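Tapirin (PDB 6N2B) probably binds cellulose and helps its thermophilic bacterium adhere to it, through a calcium-containing beta-helical C-terminal domain. Local coordinates at residues F215-F221 with N519-S523; N262-E268 with N287-K293; E319-Y325 with K338-N344; L355-Q359 with T401-Y405. All coordinates share one frame. Residue numbers count along the deposited sequence, not the author numbering.

Contact 1: residues F215-F221 with N519-S523; sequences FLPNYKF and NINIS
Ile520 sets its CD1 against the rings of Phe215 and Phe221. With chi1 near -33° and chi2 t, its CD1 lies 3.3 Å from Phe221 CE2, 3.7 Å from the edge of Phe215 at CE1 and 4.3 Å from Pro217 CB; a slim branched aliphatic suits this buried cleft. The chains run the same way, Leu216 level with Asn519 (CA-CA 4.9 Å) and Pro217 with Ile520 (5.1 Å). Their single bridge is loose: Ile520 N donates a weak hydrogen bond to Leu216 O (3.3 Å), and Asn519 CA touches that oxygen at 3.5 Å. Leu216 CD1 packs on Asn519 ND2 (3.6 Å). In this beta-helix the extended Leu216-Pro217 backbone lies between strand 520-522, the edge of a three-stranded parallel sheet, and strand 234-236, the edge of an eight-stranded one. A water lies within hydrogen-bonding reach of Leu216 O (3.1 Å) and Ile520 O (2.8 Å). Asn218, chi1 p, bonds its ND2 to Tyr219 O (2.9 Å) and packs it 3.6 Å from Ile522 CG2.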
# COMPACT_ATOMS: atom_id res chain seq x y z
N PHE A 215 7.29 -0.92 -6.85
CA PHE A 215 7.42 0.16 -5.87
C PHE A 215 8.18 -0.39 -4.67
O PHE A 215 7.63 -1.13 -3.86
CB PHE A 215 6.06 0.71 -5.44
CG PHE A 215 6.14 1.65 -4.28
CD1 PHE A 215 6.99 2.74 -4.32
CD2 PHE A 215 5.36 1.45 -3.16
CE1 PHE A 215 7.05 3.61 -3.25
CE2 PHE A 215 5.43 2.31 -2.09
CZ PHE A 215 6.28 3.39 -2.13
N LEU A 216 9.46 -0.03 -4.57
CA LEU A 216 10.31 -0.48 -3.47
C LEU A 216 10.75 0.73 -2.68
O LEU A 216 11.81 1.32 -2.97
CB LEU A 216 11.50 -1.27 -3.99
CG LEU A 216 11.09 -2.34 -5.02
CD1 LEU A 216 12.13 -2.55 -6.12
CD2 LEU A 216 10.76 -3.62 -4.32
N PRO A 217 9.99 1.11 -1.65
CA PRO A 217 10.35 2.29 -0.86
C PRO A 217 11.54 2.01 0.04
O PRO A 217 11.93 0.86 0.29
CB PRO A 217 9.09 2.55 -0.02
CG PRO A 217 8.48 1.23 0.15
CD PRO A 217 8.75 0.47 -1.15
N ASN A 218 12.12 3.10 0.51
CA ASN A 218 13.22 3.04 1.44
C ASN A 218 12.74 2.65 2.83
O ASN A 218 11.56 2.80 3.19
CB ASN A 218 13.90 4.41 1.52
CG ASN A 218 12.89 5.51 1.79
OD1 ASN A 218 12.12 5.87 0.91
ND2 ASN A 218 12.87 6.02 3.01
N TYR A 219 13.68 2.18 3.64
CA TYR A 219 13.48 2.07 5.08
C TYR A 219 13.01 3.40 5.67
O TYR A 219 13.58 4.45 5.38
CB TYR A 219 14.79 1.64 5.72
CG TYR A 219 14.76 1.48 7.21
CD1 TYR A 219 14.17 0.37 7.79
CD2 TYR A 219 15.35 2.43 8.04
CE1 TYR A 219 14.16 0.21 9.15
CE2 TYR A 219 15.35 2.28 9.40
CZ TYR A 219 14.75 1.16 9.96
OH TYR A 219 14.72 0.99 11.33
N LYS A 220 11.99 3.33 6.53
CA LYS A 220 11.36 4.52 7.12
C LYS A 220 10.64 5.33 6.05
O LYS A 220 11.15 6.35 5.56
CB LYS A 220 12.40 5.38 7.85
CG LYS A 220 12.25 5.36 9.34
CD LYS A 220 11.15 6.33 9.79
CE LYS A 220 11.01 6.41 11.32
NZ LYS A 220 9.98 5.48 11.88
N PHE A 221 9.46 4.88 5.65
CA PHE A 221 8.69 5.56 4.63
C PHE A 221 7.25 5.58 5.11
O PHE A 221 6.66 4.53 5.37
CB PHE A 221 8.80 4.85 3.28
CG PHE A 221 8.17 5.61 2.12
CD1 PHE A 221 6.84 5.41 1.78
CD2 PHE A 221 8.93 6.46 1.33
CE1 PHE A 221 6.26 6.07 0.69
CE2 PHE A 221 8.35 7.14 0.25
CZ PHE A 221 7.02 6.93 -0.07
N ASN A 519 12.90 2.35 -7.26
CA ASN A 519 13.46 2.40 -5.91
C ASN A 519 13.54 3.84 -5.44
O ASN A 519 14.04 4.70 -6.17
CB ASN A 519 14.86 1.79 -5.86
CG ASN A 519 14.85 0.28 -5.95
OD1 ASN A 519 14.97 -0.42 -4.92
ND2 ASN A 519 14.72 -0.25 -7.17
N ILE A 520 13.07 4.10 -4.23
CA ILE A 520 13.44 5.32 -3.51
C ILE A 520 14.64 4.98 -2.66
O ILE A 520 14.62 3.98 -1.93
CB ILE A 520 12.28 5.84 -2.64
CG1 ILE A 520 10.95 5.55 -3.30
CG2 ILE A 520 12.41 7.35 -2.38
CD1 ILE A 520 9.80 6.01 -2.51
N ASN A 521 15.68 5.79 -2.76
CA ASN A 521 16.87 5.63 -1.94
C ASN A 521 17.17 6.94 -1.26
O ASN A 521 17.02 8.00 -1.86
CB ASN A 521 18.06 5.19 -2.76
CG ASN A 521 17.87 3.83 -3.37
OD1 ASN A 521 17.61 2.85 -2.66
ND2 ASN A 521 17.99 3.75 -4.70
N ILE A 522 17.59 6.88 0.00
CA ILE A 522 17.89 8.09 0.75
C ILE A 522 18.87 7.70 1.85
O ILE A 522 18.81 6.59 2.39
CB ILE A 522 16.60 8.73 1.31
CG1 ILE A 522 16.93 9.95 2.17
CG2 ILE A 522 15.84 7.74 2.10
CD1 ILE A 522 15.71 10.73 2.60
N SER A 523 19.77 8.62 2.17
CA SER A 523 20.86 8.39 3.11
C SER A 523 20.60 9.18 4.39
O SER A 523 20.58 10.42 4.36
CB SER A 523 22.19 8.80 2.50
OG SER A 523 22.18 8.51 1.11
O HOH W 1 14.84 1.19 -2.23

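Contact 2: residues N262-E268 with N287-K293; sequences NSIEIKE and NTLNANK
Strands 263-266 and 287-291 belong to successive rungs of the beta-helix, parallel at 0° with axes 4.6 Å apart. Ser263 pairs with Thr288, and so on to Ile266 with Ala291. Thr288 N to Asn262 O, Ile264 N to Thr288 O, Asn290 N to Ile264 O and Ile266 N to Asn290 O are each 2.8 Å, and Asn292 N to Ile266 O is 2.9 Å. At the corner (Lys267-Glu268, Asn292), Lys293 N reaches Glu268 O (3.1 Å), while Asn292 ND2, chi1 t, makes weak bonds to Lys267 O (3.1 Å) and Glu268 OE1 (3.3 Å).

At the start, Asn262 and Asn287, both chi1 m, are linked amide to amide, recalling one asparagine-ladder step: Asn262 ND2 gives to Asn287 OD1 (2.9 Å) and Asn258 O, and Asn262 N weakly to Asn287 OD1 (3.5 Å). Asn262 OD1 accepts from Phe240 N; Asn287 ND2 gives to Tyr309 OH. Inside, Ile264 CG2 meets Leu289 CD1 (3.8 Å) and Ile266 CB meets Ala291 CB (3.9 Å). Outside, a water donates to Asn290 OD1 (3.1 Å). Amides thus satisfy the buried polar groups at the strand starts, backbone bonds chiefly hold the more exposed corner, and apolar groups fill the inner face.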
# COMPACT_ATOMS: atom_id res chain seq x y z
N ASN A 262 6.16 -1.81 10.99
CA ASN A 262 5.22 -1.46 9.94
C ASN A 262 3.83 -1.31 10.51
O ASN A 262 3.39 -2.09 11.35
CB ASN A 262 5.23 -2.52 8.85
CG ASN A 262 6.59 -2.82 8.39
OD1 ASN A 262 7.28 -1.94 7.84
ND2 ASN A 262 7.04 -4.04 8.64
N SER A 263 3.13 -0.30 10.02
CA SER A 263 1.78 -0.00 10.49
C SER A 263 1.01 0.46 9.26
O SER A 263 1.35 1.48 8.66
CB SER A 263 1.83 1.05 11.60
OG SER A 263 0.60 1.74 11.78
N ILE A 264 0.00 -0.32 8.84
CA ILE A 264 -0.74 -0.02 7.61
C ILE A 264 -2.22 0.18 7.94
O ILE A 264 -2.85 -0.68 8.56
CB ILE A 264 -0.56 -1.12 6.56
CG1 ILE A 264 0.87 -1.07 6.02
CG2 ILE A 264 -1.49 -0.93 5.41
CD1 ILE A 264 1.29 -2.38 5.36
N GLU A 265 -2.78 1.33 7.52
CA GLU A 265 -4.20 1.64 7.67
C GLU A 265 -4.83 1.80 6.30
O GLU A 265 -4.46 2.70 5.56
CB GLU A 265 -4.41 2.91 8.48
CG GLU A 265 -4.18 2.74 9.94
CD GLU A 265 -3.90 4.05 10.62
OE1 GLU A 265 -4.49 5.09 10.20
OE2 GLU A 265 -3.09 4.05 11.56
N ILE A 266 -5.81 0.96 6.00
CA ILE A 266 -6.52 1.02 4.73
C ILE A 266 -7.98 1.33 5.01
O ILE A 266 -8.67 0.53 5.66
CB ILE A 266 -6.37 -0.28 3.94
CG1 ILE A 266 -4.89 -0.62 3.75
CG2 ILE A 266 -7.06 -0.10 2.59
CD1 ILE A 266 -4.19 0.27 2.72
N LYS A 267 -8.45 2.47 4.52
CA LYS A 267 -9.80 2.91 4.85
C LYS A 267 -10.85 2.25 3.97
O LYS A 267 -11.98 2.05 4.42
CB LYS A 267 -9.91 4.42 4.71
CG LYS A 267 -9.19 5.12 5.83
CD LYS A 267 -8.92 6.55 5.47
CE LYS A 267 -10.18 7.38 5.47
NZ LYS A 267 -9.99 8.57 4.59
N GLU A 268 -10.50 1.91 2.73
CA GLU A 268 -11.46 1.30 1.83
C GLU A 268 -10.89 -0.02 1.38
O GLU A 268 -10.91 -1.00 2.14
CB GLU A 268 -11.82 2.28 0.70
CG GLU A 268 -12.65 3.51 1.16
CD GLU A 268 -13.89 3.14 2.01
OE1 GLU A 268 -14.45 2.03 1.83
OE2 GLU A 268 -14.31 3.98 2.86
N ASN A 287 4.37 -5.30 13.81
CA ASN A 287 3.55 -4.74 12.76
C ASN A 287 2.14 -4.48 13.28
O ASN A 287 1.70 -5.09 14.25
CB ASN A 287 3.46 -5.67 11.55
CG ASN A 287 4.82 -6.05 10.97
OD1 ASN A 287 5.76 -5.25 10.96
ND2 ASN A 287 4.91 -7.27 10.48
N THR A 288 1.43 -3.57 12.61
CA THR A 288 -0.01 -3.49 12.75
C THR A 288 -0.62 -3.29 11.37
O THR A 288 -0.05 -2.61 10.52
CB THR A 288 -0.47 -2.34 13.69
OG1 THR A 288 0.02 -1.09 13.23
CG2 THR A 288 0.03 -2.56 15.10
N LEU A 289 -1.78 -3.91 11.15
CA LEU A 289 -2.60 -3.67 9.97
C LEU A 289 -4.04 -3.44 10.42
O LEU A 289 -4.59 -4.26 11.15
CB LEU A 289 -2.54 -4.86 9.00
CG LEU A 289 -3.64 -4.89 7.93
CD1 LEU A 289 -3.41 -3.81 6.88
CD2 LEU A 289 -3.72 -6.25 7.29
N ASN A 290 -4.63 -2.32 10.01
CA ASN A 290 -6.05 -2.04 10.20
C ASN A 290 -6.62 -1.75 8.83
O ASN A 290 -6.34 -0.69 8.25
CB ASN A 290 -6.32 -0.85 11.12
CG ASN A 290 -5.86 -1.09 12.53
OD1 ASN A 290 -4.66 -1.05 12.83
ND2 ASN A 290 -6.82 -1.33 13.42
N ALA A 291 -7.41 -2.67 8.31
CA ALA A 291 -7.91 -2.52 6.96
C ALA A 291 -9.40 -2.75 6.95
O ALA A 291 -9.93 -3.57 7.71
CB ALA A 291 -7.21 -3.46 5.98
N ASN A 292 -10.08 -2.01 6.09
CA ASN A 292 -11.52 -2.16 5.95
C ASN A 292 -11.83 -3.44 5.17
O ASN A 292 -12.34 -4.41 5.74
CB ASN A 292 -12.10 -0.92 5.27
CG ASN A 292 -13.60 -0.96 5.19
OD1 ASN A 292 -14.25 -1.73 5.89
ND2 ASN A 292 -14.17 -0.13 4.32
N LYS A 293 -11.52 -3.46 3.88
CA LYS A 293 -11.72 -4.64 3.04
C LYS A 293 -10.38 -5.07 2.45
O LYS A 293 -9.61 -4.24 1.97
CB LYS A 293 -12.74 -4.34 1.94
CG LYS A 293 -13.88 -3.44 2.38
CD LYS A 293 -14.91 -3.22 1.28
CE LYS A 293 -15.92 -2.15 1.66
NZ LYS A 293 -17.16 -2.22 0.84
O HOH W 2 -2.22 0.04 11.27

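Contact 3: residues E319-Y325 with K338-N344; sequences EVQVKNY and KLTVTDN
Glu319 opens strand 319-322, which runs parallel to strand 338-341 at 15°, axes 4.5 Å apart, with each residue opposite the one nineteen positions later. Its extended side chain, chi1 and chi2 t, brings OE2 to a weak hydrogen bond from Thr340 OG1 (3.5 Å); Lys338 forms its salt bridge with Glu361. Val320 N donates to Lys338 O (2.8 Å), and Val320 O accepts from Thr340 N (2.9 Å), while its CG1 packs on Leu339 CD1 (4.0 Å) inside the coil. Gln321 faces outward with Thr340, and its OE1 accepts from Lys323 NZ (3.1 Å). Val322 repeats the pattern, its N bonded to Thr340 O (2.9 Å), its O to Thr342 N (3.2 Å), and its CG2 4.2 Å from Leu339 CD1; beta-branched valines suit these extended, inward positions. The strands then end in matching corners. Asn324 and Asp343 share left-handed helical angles (near 53/49 and 50/46), which Asn and Asp tolerate well, and Tyr325 and Asn344 follow at positive phi. Tyr325 N bonds weakly to Asp343 O (3.3 Å), and Asn344 CB sits 3.5 Å from the Tyr325 ring centroid, a CH-pi contact over the face. These are the fifth and sixth strands of the beta-helix's eight-stranded parallel sheet, between strands 300-303 and 359-363, with Phe328 and Thr347 of strands 327-330 and 346-349 touching the inward valines.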
# COMPACT_ATOMS: atom_id res chain seq x y z
N GLU A 319 -4.88 -19.20 0.70
CA GLU A 319 -4.78 -19.62 2.09
C GLU A 319 -4.32 -18.45 2.95
O GLU A 319 -3.24 -17.89 2.74
CB GLU A 319 -3.82 -20.81 2.20
CG GLU A 319 -3.32 -21.22 3.60
CD GLU A 319 -2.18 -22.26 3.52
OE1 GLU A 319 -1.41 -22.22 2.54
OE2 GLU A 319 -2.04 -23.12 4.42
N VAL A 320 -5.16 -18.07 3.91
CA VAL A 320 -4.76 -17.10 4.92
C VAL A 320 -3.99 -17.86 5.99
O VAL A 320 -4.56 -18.72 6.67
CB VAL A 320 -5.97 -16.37 5.53
CG1 VAL A 320 -5.50 -15.35 6.56
CG2 VAL A 320 -6.82 -15.70 4.44
N GLN A 321 -2.71 -17.58 6.11
CA GLN A 321 -1.90 -18.13 7.19
C GLN A 321 -1.72 -17.08 8.27
O GLN A 321 -1.42 -15.93 7.98
CB GLN A 321 -0.53 -18.57 6.71
CG GLN A 321 -0.49 -19.50 5.53
CD GLN A 321 0.92 -19.61 4.95
OE1 GLN A 321 1.82 -20.21 5.57
NE2 GLN A 321 1.14 -19.01 3.77
N VAL A 322 -1.89 -17.50 9.51
CA VAL A 322 -1.61 -16.67 10.67
C VAL A 322 -0.66 -17.49 11.52
O VAL A 322 -1.05 -18.53 12.07
CB VAL A 322 -2.89 -16.31 11.43
CG1 VAL A 322 -2.60 -15.42 12.63
CG2 VAL A 322 -3.88 -15.64 10.49
N LYS A 323 0.60 -17.07 11.61
CA LYS A 323 1.57 -17.91 12.31
C LYS A 323 2.66 -17.06 12.95
O LYS A 323 2.72 -15.83 12.79
CB LYS A 323 2.19 -18.95 11.37
CG LYS A 323 3.00 -18.38 10.23
CD LYS A 323 3.11 -19.35 9.06
CE LYS A 323 4.36 -19.06 8.22
NZ LYS A 323 4.54 -20.04 7.10
N ASN A 324 3.53 -17.75 13.70
CA ASN A 324 4.68 -17.17 14.39
C ASN A 324 4.27 -15.99 15.26
O ASN A 324 4.88 -14.92 15.22
CB ASN A 324 5.77 -16.79 13.39
CG ASN A 324 6.34 -18.01 12.69
OD1 ASN A 324 6.83 -18.93 13.35
ND2 ASN A 324 6.25 -18.05 11.36
N TYR A 325 3.24 -16.21 16.07
CA TYR A 325 2.67 -15.31 17.08
C TYR A 325 1.83 -14.19 16.48
O TYR A 325 1.47 -13.25 17.21
CB TYR A 325 3.73 -14.71 18.00
CG TYR A 325 4.40 -15.76 18.84
CD1 TYR A 325 5.53 -16.43 18.37
CD2 TYR A 325 3.88 -16.12 20.08
CE1 TYR A 325 6.15 -17.42 19.13
CE2 TYR A 325 4.49 -17.11 20.85
CZ TYR A 325 5.63 -17.76 20.37
OH TYR A 325 6.25 -18.74 21.11
N LYS A 338 -8.79 -21.13 2.53
CA LYS A 338 -8.25 -21.85 3.66
C LYS A 338 -7.81 -20.83 4.71
O LYS A 338 -7.34 -19.74 4.38
CB LYS A 338 -7.07 -22.75 3.25
CG LYS A 338 -6.78 -23.87 4.24
CD LYS A 338 -5.60 -24.74 3.85
CE LYS A 338 -5.41 -25.87 4.89
NZ LYS A 338 -4.24 -26.77 4.69
N LEU A 339 -8.01 -21.18 5.97
CA LEU A 339 -7.41 -20.46 7.08
C LEU A 339 -6.56 -21.46 7.83
O LEU A 339 -7.06 -22.52 8.21
CB LEU A 339 -8.46 -19.85 8.00
CG LEU A 339 -7.90 -19.33 9.33
CD1 LEU A 339 -6.98 -18.11 9.10
CD2 LEU A 339 -9.00 -19.01 10.33
N THR A 340 -5.28 -21.17 8.00
CA THR A 340 -4.43 -22.04 8.79
C THR A 340 -3.75 -21.20 9.86
O THR A 340 -3.15 -20.16 9.55
CB THR A 340 -3.40 -22.82 7.93
OG1 THR A 340 -2.21 -22.07 7.74
CG2 THR A 340 -3.98 -23.16 6.59
N VAL A 341 -3.87 -21.63 11.10
CA VAL A 341 -3.19 -21.00 12.23
C VAL A 341 -2.18 -22.01 12.77
O VAL A 341 -2.54 -23.15 13.08
CB VAL A 341 -4.20 -20.56 13.30
CG1 VAL A 341 -3.52 -19.69 14.36
CG2 VAL A 341 -5.33 -19.81 12.65
N THR A 342 -0.92 -21.60 12.84
CA THR A 342 0.16 -22.49 13.26
C THR A 342 1.13 -21.69 14.11
O THR A 342 1.07 -20.46 14.16
CB THR A 342 0.92 -23.07 12.06
OG1 THR A 342 0.02 -23.29 10.97
CG2 THR A 342 1.61 -24.40 12.41
N ASP A 343 2.04 -22.40 14.76
CA ASP A 343 3.24 -21.81 15.34
C ASP A 343 2.90 -20.59 16.19
O ASP A 343 3.52 -19.53 16.09
CB ASP A 343 4.25 -21.47 14.24
CG ASP A 343 4.50 -22.65 13.27
OD1 ASP A 343 4.92 -23.75 13.70
OD2 ASP A 343 4.27 -22.46 12.06
N ASN A 344 1.88 -20.75 17.03
CA ASN A 344 1.45 -19.79 18.05
C ASN A 344 0.69 -18.60 17.49
O ASN A 344 0.58 -17.58 18.17
CB ASN A 344 2.62 -19.27 18.88
CG ASN A 344 3.15 -20.31 19.82
OD1 ASN A 344 4.25 -20.83 19.63
ND2 ASN A 344 2.36 -20.63 20.84

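Contact 4: residues L355-Q359 with T401-Y405; sequences LYCDQ and TFPSY
Phe402 begins the contact, lying on an extended, irregular chain that passes over the outside of the beta-helix where strand 354-357 reaches its corner at Asp358. No backbone bridge or hydrogen bond joins the segments; the closest CA atoms, those of Tyr356 and Phe402, are 6.6 Å apart, so side chains fill the gap. With chi1 m and chi2 near -12°, the Phe402 ring lies over Tyr356 CB, which is 3.5 Å from the ring centroid and 7° off the normal, a CH-pi contact. The edge of the ring points at the corner backbone, its CZ 3.5 Å from Cys357 O and its CE2 3.7 Å from Asp358 N. Arg379 ties the site together through a cation-pi contact with Phe402 and a salt bridge to Asp358. Tyr356, chi1 m, holds its own ring obliquely to that of Phe402: centroids 5.2 Å apart, planes at 54°, Tyr356 CD2 3.4 Å from Phe402 CD1. Pro403 follows and sets its CD over the Tyr356 ring, 3.5 Å from the centroid and 12° off the normal, a second CH-pi contact; a rigid proline keeps the chain extended and offers the CD methylene to the ring. Further on, Tyr405 turns to other coils, its OH bonded to Asp317. Between the two segments themselves, dispersion and CH-pi attraction hold a chain without regular structure against the flank of the beta-helix.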
# COMPACT_ATOMS: atom_id res chain seq x y z
N LEU A 355 -16.97 -16.01 9.54
CA LEU A 355 -15.94 -16.49 8.62
C LEU A 355 -16.47 -17.71 7.86
O LEU A 355 -17.05 -18.61 8.46
CB LEU A 355 -14.67 -16.87 9.40
CG LEU A 355 -13.62 -17.67 8.61
CD1 LEU A 355 -13.24 -16.94 7.33
CD2 LEU A 355 -12.37 -17.97 9.42
N TYR A 356 -16.28 -17.72 6.54
CA TYR A 356 -16.47 -18.92 5.73
C TYR A 356 -15.13 -19.31 5.14
O TYR A 356 -14.44 -18.47 4.57
CB TYR A 356 -17.47 -18.70 4.59
CG TYR A 356 -18.80 -18.09 5.00
CD1 TYR A 356 -18.91 -16.72 5.22
CD2 TYR A 356 -19.95 -18.88 5.13
CE1 TYR A 356 -20.12 -16.14 5.57
CE2 TYR A 356 -21.17 -18.32 5.48
CZ TYR A 356 -21.24 -16.94 5.70
OH TYR A 356 -22.44 -16.36 6.07
N CYS A 357 -14.77 -20.58 5.28
CA CYS A 357 -13.58 -21.09 4.61
C CYS A 357 -13.85 -22.51 4.14
O CYS A 357 -14.52 -23.27 4.83
CB CYS A 357 -12.36 -21.07 5.52
SG CYS A 357 -12.56 -21.93 7.09
N ASP A 358 -13.35 -22.85 2.95
CA ASP A 358 -13.50 -24.22 2.46
C ASP A 358 -12.76 -25.19 3.37
O ASP A 358 -13.24 -26.30 3.62
CB ASP A 358 -13.02 -24.33 1.02
CG ASP A 358 -13.13 -25.75 0.47
OD1 ASP A 358 -14.26 -26.19 0.14
OD2 ASP A 358 -12.08 -26.44 0.36
N GLN A 359 -11.61 -24.78 3.89
CA GLN A 359 -10.84 -25.60 4.80
C GLN A 359 -10.35 -24.78 5.99
O GLN A 359 -10.06 -23.59 5.87
CB GLN A 359 -9.64 -26.24 4.09
CG GLN A 359 -10.03 -27.43 3.25
CD GLN A 359 -8.89 -27.91 2.41
OE1 GLN A 359 -7.78 -28.14 2.91
NE2 GLN A 359 -9.14 -28.06 1.11
N THR A 401 -22.91 -23.50 1.56
CA THR A 401 -23.03 -22.49 0.52
C THR A 401 -22.52 -21.17 1.09
O THR A 401 -23.07 -20.67 2.08
CB THR A 401 -24.48 -22.36 0.06
OG1 THR A 401 -24.78 -23.42 -0.86
CG2 THR A 401 -24.72 -21.01 -0.60
N PHE A 402 -21.48 -20.60 0.47
CA PHE A 402 -20.94 -19.33 0.92
C PHE A 402 -21.61 -18.17 0.18
O PHE A 402 -22.14 -18.35 -0.92
CB PHE A 402 -19.43 -19.27 0.71
CG PHE A 402 -18.67 -20.29 1.51
CD1 PHE A 402 -19.29 -21.00 2.54
CD2 PHE A 402 -17.33 -20.52 1.26
CE1 PHE A 402 -18.59 -21.93 3.28
CE2 PHE A 402 -16.61 -21.45 2.00
CZ PHE A 402 -17.24 -22.16 3.01
N PRO A 403 -21.61 -16.98 0.76
CA PRO A 403 -22.12 -15.81 0.03
C PRO A 403 -21.17 -15.43 -1.09
O PRO A 403 -20.06 -15.93 -1.22
CB PRO A 403 -22.23 -14.71 1.09
CG PRO A 403 -21.41 -15.20 2.26
CD PRO A 403 -21.39 -16.70 2.19
N SER A 404 -21.64 -14.52 -1.93
CA SER A 404 -20.86 -14.12 -3.08
C SER A 404 -19.88 -13.02 -2.69
O SER A 404 -20.14 -12.22 -1.79
CB SER A 404 -21.77 -13.64 -4.21
OG SER A 404 -22.54 -14.72 -4.73
N TYR A 405 -18.72 -13.02 -3.35
CA TYR A 405 -17.79 -11.89 -3.27
C TYR A 405 -18.53 -10.60 -3.60
O TYR A 405 -19.43 -10.60 -4.45
CB TYR A 405 -16.63 -12.06 -4.26
CG TYR A 405 -15.50 -12.94 -3.79
CD1 TYR A 405 -15.51 -13.54 -2.52
CD2 TYR A 405 -14.41 -13.18 -4.61
CE1 TYR A 405 -14.45 -14.35 -2.11
CE2 TYR A 405 -13.37 -13.98 -4.22
CZ TYR A 405 -13.38 -14.56 -2.98
OH TYR A 405 -12.31 -15.35 -2.61

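Overall arrangement
From the N terminus, contact 1 opens in the loop between strands 207-211 and 221-224, tying it to strand 520-522 late in the chain, so the other three contacts nest within it. They follow one another in series without crossing. Contact 2 joins successive coils, contact 3 does the same further along and on another sheet, their centres about 19 Å apart. Contact 4 closes a longer loop, bringing the chain that leaves the last coils back against their outside. Contacts 3 and 4 touch: Leu339 N lies 3.2 Å from Gln359 O, a probable hydrogen bond, and Leu339 CD2 lies 3.6 Å from Leu355 CD2. Contacts 1 and 4, about 38 Å apart between centres, lie on opposite sides of the chain's centre.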